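Local coordinates for polycomb protein Scm (PDB 5J8Y), which binds the SAM domain of Sfmbt through its own SAM domain, a heterodimer that probably helps link PhoRC to PRC1 at Polycomb response elements, at the interface of chains A and B. Residues are numbered along the deposited sequence; one frame, centred on the assembly and turned at random. Chains: chain A, Polycomb protein Scm; chain B, Polycomb protein Sfmbt.

The interface of chains A and B. Residues chain A 35-37, 41, 44-45, 49, 53-54; chain B 49, 55-58, 60.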
loop_
_atom_site.group_PDB
_atom_site.type_symbol
_atom_site.label_atom_id
_atom_site.label_comp_id
_atom_site.label_asym_id
_atom_site.label_seq_id
_atom_site.Cartn_x
_atom_site.Cartn_y
_atom_site.Cartn_z
ATOM N N HIS A 35 -5.833 4.712 6.339
ATOM C CA HIS A 35 -4.726 4.077 5.636
ATOM C C HIS A 35 -4.852 4.193 4.128
ATOM O O HIS A 35 -3.990 3.755 3.374
ATOM C CB HIS A 35 -4.579 2.621 6.073
ATOM C CG HIS A 35 -4.135 2.485 7.484
ATOM N ND1 HIS A 35 -2.828 2.658 7.862
ATOM C CD2 HIS A 35 -4.834 2.302 8.623
ATOM C CE1 HIS A 35 -2.735 2.542 9.170
ATOM N NE2 HIS A 35 -3.935 2.322 9.654
ATOM N N GLU A 36 -5.934 4.820 3.715
ATOM C CA GLU A 36 -6.169 5.080 2.298
ATOM C C GLU A 36 -6.090 3.793 1.486
ATOM O O GLU A 36 -5.371 3.709 0.488
ATOM C CB GLU A 36 -5.165 6.114 1.778
ATOM C CG GLU A 36 -5.328 7.490 2.420
ATOM C CD GLU A 36 -4.320 8.507 1.918
ATOM O OE1 GLU A 36 -3.513 8.168 1.027
ATOM O OE2 GLU A 36 -4.337 9.652 2.419
ATOM N N ILE A 37 -6.838 2.789 1.928
ATOM C CA ILE A 37 -6.866 1.504 1.250
ATOM C C ILE A 37 -7.930 1.505 0.159
ATOM O O ILE A 37 -9.096 1.196 0.409
ATOM C CB ILE A 37 -7.131 0.347 2.241
ATOM C CG1 ILE A 37 -6.075 0.328 3.354
ATOM C CG2 ILE A 37 -7.158 -0.992 1.518
ATOM C CD1 ILE A 37 -4.628 0.397 2.866
ATOM N N ALA A 41 -4.430 -0.691 -3.305
ATOM C CA ALA A 41 -3.850 -0.928 -1.989
ATOM C C ALA A 41 -4.338 -2.251 -1.398
ATOM O O ALA A 41 -3.558 -2.999 -0.802
ATOM C CB ALA A 41 -4.182 0.219 -1.056
ATOM N N LEU A 44 -2.657 -5.260 -2.650
ATOM C CA LEU A 44 -1.251 -5.275 -2.254
ATOM C C LEU A 44 -1.067 -5.654 -0.785
ATOM O O LEU A 44 0.056 -5.863 -0.331
ATOM C CB LEU A 44 -0.613 -3.908 -2.520
ATOM C CG LEU A 44 -0.376 -3.536 -3.987
ATOM C CD1 LEU A 44 0.087 -2.090 -4.098
ATOM C CD2 LEU A 44 0.638 -4.468 -4.637
ATOM N N LEU A 45 -2.167 -5.740 -0.044
ATOM C CA LEU A 45 -2.098 -6.067 1.377
ATOM C C LEU A 45 -1.546 -7.464 1.634
ATOM O O LEU A 45 -1.532 -8.320 0.750
ATOM C CB LEU A 45 -3.480 -5.957 2.023
ATOM C CG LEU A 45 -3.908 -4.578 2.518
ATOM C CD1 LEU A 45 -5.396 -4.562 2.758
ATOM C CD2 LEU A 45 -3.161 -4.212 3.788
ATOM N N MET A 49 1.164 -6.646 7.232
ATOM C CA MET A 49 0.898 -5.207 7.224
ATOM C C MET A 49 -0.406 -4.887 7.953
ATOM O O MET A 49 -0.526 -3.847 8.602
ATOM C CB MET A 49 0.838 -4.677 5.789
ATOM C CG MET A 49 2.152 -4.785 5.025
ATOM S SD MET A 49 3.486 -3.805 5.740
ATOM C CE MET A 49 2.953 -2.146 5.324
ATOM N N TYR A 53 0.628 -2.883 11.264
ATOM C CA TYR A 53 0.495 -1.459 11.008
ATOM C C TYR A 53 -0.938 -0.900 10.958
ATOM O O TYR A 53 -1.148 0.286 11.095
ATOM C CB TYR A 53 1.273 -1.134 9.750
ATOM C CG TYR A 53 2.762 -1.142 9.989
ATOM C CD1 TYR A 53 3.312 -0.370 10.992
ATOM C CD2 TYR A 53 3.607 -1.939 9.247
ATOM C CE1 TYR A 53 4.660 -0.368 11.240
ATOM C CE2 TYR A 53 4.965 -1.963 9.491
ATOM C CZ TYR A 53 5.493 -1.174 10.495
ATOM O OH TYR A 53 6.838 -1.182 10.741
ATOM N N MET A 54 -1.927 -1.764 10.816
ATOM C CA MET A 54 -3.321 -1.318 10.839
ATOM C C MET A 54 -3.979 -1.687 12.168
ATOM O O MET A 54 -5.072 -1.216 12.477
ATOM C CB MET A 54 -4.105 -1.910 9.664
ATOM C CG MET A 54 -3.547 -1.523 8.306
ATOM S SD MET A 54 -4.513 -2.124 6.904
ATOM C CE MET A 54 -6.031 -1.185 7.091
ATOM N N MET B 49 7.059 3.359 6.069
ATOM C CA MET B 49 5.847 3.605 6.843
ATOM C C MET B 49 5.842 5.022 7.453
ATOM O O MET B 49 4.958 5.786 7.174
ATOM C CB MET B 49 5.644 2.548 7.901
ATOM C CG MET B 49 4.990 1.279 7.406
ATOM S SD MET B 49 3.415 1.493 6.562
ATOM C CE MET B 49 2.419 2.206 7.855
ATOM N N LYS B 55 0.821 5.392 6.973
ATOM C CA LYS B 55 -0.312 4.959 6.158
ATOM C C LYS B 55 0.070 3.755 5.300
ATOM O O LYS B 55 0.991 3.829 4.489
ATOM C CB LYS B 55 -0.802 6.106 5.273
ATOM C CG LYS B 55 -1.425 7.255 6.047
ATOM C CD LYS B 55 -1.737 8.435 5.142
ATOM C CE LYS B 55 -2.808 9.324 5.750
ATOM N NZ LYS B 55 -2.790 10.696 5.176
ATOM N N VAL B 56 -0.630 2.652 5.504
ATOM C CA VAL B 56 -0.329 1.396 4.841
ATOM C C VAL B 56 -0.537 1.438 3.319
ATOM O O VAL B 56 0.273 0.942 2.577
ATOM C CB VAL B 56 -1.149 0.236 5.454
ATOM C CG1 VAL B 56 -1.071 -1.039 4.617
ATOM C CG2 VAL B 56 -0.664 -0.035 6.849
ATOM N N GLY B 57 -1.658 1.994 2.892
ATOM C CA GLY B 57 -1.995 2.043 1.480
ATOM C C GLY B 57 -0.893 2.656 0.634
ATOM O O GLY B 57 -0.358 2.001 -0.261
ATOM N N PRO B 58 -0.553 3.923 0.907
ATOM C CA PRO B 58 0.557 4.609 0.235
ATOM C C PRO B 58 1.888 3.872 0.397
ATOM O O PRO B 58 2.656 3.770 -0.558
ATOM C CB PRO B 58 0.602 5.972 0.931
ATOM C CG PRO B 58 -0.772 6.184 1.448
ATOM C CD PRO B 58 -1.302 4.826 1.799
ATOM N N LEU B 60 2.468 0.684 0.800
ATOM C CA LEU B 60 2.492 -0.475 -0.039
ATOM C C LEU B 60 2.660 -0.113 -1.508
ATOM O O LEU B 60 3.323 -0.765 -2.235
ATOM C CB LEU B 60 1.287 -1.315 0.179
ATOM C CG LEU B 60 1.396 -2.336 1.299
ATOM C CD1 LEU B 60 0.039 -2.852 1.636
ATOM C CD2 LEU B 60 2.386 -3.471 1.085
#
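With chi1 -68° and chi2 -78°, A:His35 sets its imidazole beside its own backbone N and turns ND1 toward the first turn of a helix in Sfmbt, while B:Val56, with CG1 anti to the backbone N, spreads its two methyls into the Scm surface. The backbone N of B:Val56 meets the ring at its edge, in plane, and gives ND1 a nearly straight hydrogen bond of 3.2 Å (169° at H). One residue on, B:Gly57 N donates to the carbonyl A:His35 O at 3.0 Å, a more bent bond that lies in the carbonyl plane. The first turn of a helix has N-H groups without acceptors in its own helix, so one histidine can cap two of them, and the partial positive charge there would probably favour ND1 as an acceptor. A:Met54 CG lies over one ring face, 4.0 Å above its centre, and helps fix the rotation of the imidazole, keeping its edge toward B:Val56 N. An alanine in place of A:His35 would remove the ring acceptor and would probably leave B:Val56 N poorly capped and the valine methyls less well packed, though the carbonyl bond could persist.

Compact, branched B:Val56 packs among A:His35, A:Leu45, A:Tyr53 and A:Met54: CG2 touches A:Met54 CG at 3.6 Å, and CG1 faces A:Leu45 CD2. Glycine probably suits the next position because A:Ile37 CD1 (3.4 Å) and A:Ala41 CB both close on B:Gly57 CA, where a side chain would be likely to crowd them. Farther along, both methyls of B:Leu60 straddle the carbonyl A:Leu44 O. Flexible B:Met49, bent at chi2 and chi3, lays CG over the face of A:Tyr53, 3.8 Å from the ring centre, and meets A:Met49 tip to tip. At the rim, extended B:Lys55 NZ reaches A:Glu36 OE2 in a long salt bridge of 3.3 Å.

The N-terminal end of Sfmbt helix 56-71 thus docks between Scm helices 39-44 and 47-53 and the loop after helix 29-34, the end-helix to mid-loop pairing typical of SAM domains.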